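Putative aldehyde dehydrogenase AldY (Bacillus subtilis, PDB 4DNG) probably oxidises aldehydes to carboxylates with NAD+ as the electron acceptor and may help protect cells against stress from ethanol and related compounds. Local coordinates at residues Val268-Val272 with Glu302-Phe307. Sequence-based numbering, arbitrary orientation.
Sequences VDRAV and EFVEKF
Phe303 slips along the flank of helix 268-281, its ring lying obliquely to the backbone between Ala271 and Val272. At its base, Phe303 CB sits 4.3 Å from Val268 CG1. Phe303 CG is anti to the backbone N (chi1 -176°), which carries the ring past Val272, the two side chains running in opposite directions: Phe303 CD2 comes to 3.6 Å from Val272 CG2. Further out, Phe303 CE2 meets Val272 N at 3.6 Å and the methyl of Ala271, while CZ ends near Val272 CA. Helix 268-281 is the connection of a beta-alpha-beta unit between the parallel, paired strands 258-262 and 290-296 of the catalytic domain, and helix 297-313 follows directly; Phe303 also reaches Val262, Ile293 and Val295 on these strands. Replacing this phenylalanine by an alanine is likely to open a gap between both helices and the sheet and leave Val272 CG2 without its aromatic neighbour. One turn after Phe303, Phe307 CA lies 3.5 Å from Val272 CG1. On the solvent-exposed side, Glu302 CG lies 3.7 Å from Val268 CG1. Lys306 NZ forms a salt bridge with Glu302 OE2 (2.7 Å), approaching from the anti side, 32° out of the carboxylate plane.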
loop_
_atom_site.group_PDB
_atom_site.type_symbol
_atom_site.label_atom_id
_atom_site.label_comp_id
_atom_site.label_asym_id
_atom_site.label_seq_id
_atom_site.Cartn_x
_atom_site.Cartn_y
_atom_site.Cartn_z
ATOM N N VAL A 268 26.798 23.249 -18.874
ATOM C CA VAL A 268 27.710 22.180 -18.462
ATOM C C VAL A 268 28.286 22.447 -17.069
ATOM O O VAL A 268 28.226 21.572 -16.180
ATOM C CB VAL A 268 28.832 21.949 -19.499
ATOM C CG1 VAL A 268 29.910 21.010 -18.973
ATOM C CG2 VAL A 268 28.240 21.385 -20.770
ATOM N N ASP A 269 28.800 23.661 -16.877
ATOM C CA ASP A 269 29.437 24.044 -15.619
ATOM C C ASP A 269 28.540 23.842 -14.387
ATOM O O ASP A 269 28.973 23.288 -13.374
ATOM C CB ASP A 269 29.934 25.484 -15.698
ATOM C CG ASP A 269 31.310 25.647 -15.106
ATOM O OD1 ASP A 269 32.282 25.676 -15.894
ATOM O OD2 ASP A 269 31.419 25.718 -13.858
ATOM N N ARG A 270 27.292 24.285 -14.486
ATOM C CA ARG A 270 26.284 23.995 -13.473
ATOM C C ARG A 270 26.161 22.477 -13.260
ATOM O O ARG A 270 26.147 22.019 -12.113
ATOM C CB ARG A 270 24.944 24.606 -13.897
ATOM C CG ARG A 270 23.916 24.822 -12.793
ATOM C CD ARG A 270 22.891 25.861 -13.247
ATOM N NE ARG A 270 21.623 25.790 -12.518
ATOM C CZ ARG A 270 21.119 26.763 -11.759
ATOM N NH1 ARG A 270 19.955 26.582 -11.150
ATOM N NH2 ARG A 270 21.764 27.919 -11.611
ATOM N N ALA A 271 26.123 21.719 -14.366
ATOM C CA ALA A 271 25.902 20.254 -14.358
ATOM C C ALA A 271 27.069 19.451 -13.780
ATOM O O ALA A 271 26.858 18.512 -13.010
ATOM C CB ALA A 271 25.555 19.741 -15.758
ATOM N N VAL A 272 28.290 19.810 -14.154
ATOM C CA VAL A 272 29.464 19.219 -13.522
ATOM C C VAL A 272 29.405 19.458 -12.011
ATOM O O VAL A 272 29.472 18.513 -11.228
ATOM C CB VAL A 272 30.765 19.803 -14.086
ATOM C CG1 VAL A 272 31.970 19.173 -13.392
ATOM C CG2 VAL A 272 30.826 19.621 -15.596
ATOM N N GLU A 302 33.357 17.895 -23.137
ATOM C CA GLU A 302 33.466 19.030 -22.216
ATOM C C GLU A 302 33.122 18.648 -20.773
ATOM O O GLU A 302 33.832 19.046 -19.839
ATOM C CB GLU A 302 32.588 20.195 -22.692
ATOM C CG GLU A 302 32.444 21.350 -21.703
ATOM C CD GLU A 302 31.687 22.550 -22.271
ATOM O OE1 GLU A 302 31.313 22.545 -23.469
ATOM O OE2 GLU A 302 31.468 23.522 -21.517
ATOM N N PHE A 303 32.038 17.886 -20.595
ATOM C CA PHE A 303 31.621 17.440 -19.264
ATOM C C PHE A 303 32.664 16.525 -18.626
ATOM O O PHE A 303 32.947 16.670 -17.430
ATOM C CB PHE A 303 30.253 16.729 -19.295
ATOM C CG PHE A 303 29.735 16.326 -17.926
ATOM C CD1 PHE A 303 30.185 15.154 -17.302
ATOM C CD2 PHE A 303 28.793 17.117 -17.260
ATOM C CE1 PHE A 303 29.713 14.786 -16.047
ATOM C CE2 PHE A 303 28.308 16.754 -16.012
ATOM C CZ PHE A 303 28.771 15.592 -15.401
ATOM N N VAL A 304 33.210 15.583 -19.406
ATOM C CA VAL A 304 34.167 14.614 -18.864
ATOM C C VAL A 304 35.386 15.329 -18.322
ATOM O O VAL A 304 35.700 15.192 -17.146
ATOM C CB VAL A 304 34.601 13.537 -19.880
ATOM C CG1 VAL A 304 35.806 12.771 -19.356
ATOM C CG2 VAL A 304 33.457 12.574 -20.156
ATOM N N GLU A 305 36.046 16.105 -19.178
ATOM C CA GLU A 305 37.241 16.858 -18.795
ATOM C C GLU A 305 37.039 17.630 -17.494
ATOM O O GLU A 305 37.832 17.497 -16.558
ATOM C CB GLU A 305 37.667 17.810 -19.914
ATOM C CG GLU A 305 38.491 17.149 -21.012
ATOM C CD GLU A 305 39.985 17.084 -20.704
ATOM O OE1 GLU A 305 40.365 16.835 -19.537
ATOM O OE2 GLU A 305 40.789 17.269 -21.646
ATOM N N LYS A 306 35.965 18.415 -17.442
ATOM C CA LYS A 306 35.636 19.220 -16.268
ATOM C C LYS A 306 35.332 18.379 -15.031
ATOM O O LYS A 306 35.833 18.678 -13.940
ATOM C CB LYS A 306 34.472 20.167 -16.571
ATOM C CG LYS A 306 34.925 21.523 -17.071
ATOM C CD LYS A 306 33.866 22.203 -17.915
ATOM C CE LYS A 306 34.545 22.983 -19.027
ATOM N NZ LYS A 306 33.548 23.676 -19.877
ATOM N N PHE A 307 34.513 17.339 -15.210
ATOM C CA PHE A 307 34.121 16.449 -14.112
ATOM C C PHE A 307 35.319 15.667 -13.602
ATOM O O PHE A 307 35.468 15.526 -12.402
ATOM C CB PHE A 307 32.978 15.498 -14.524
ATOM C CG PHE A 307 32.483 14.623 -13.402
ATOM C CD1 PHE A 307 31.479 15.067 -12.540
ATOM C CD2 PHE A 307 33.037 13.353 -13.191
ATOM C CE1 PHE A 307 31.029 14.260 -11.490
ATOM C CE2 PHE A 307 32.605 12.551 -12.148
ATOM C CZ PHE A 307 31.597 13.005 -11.297
#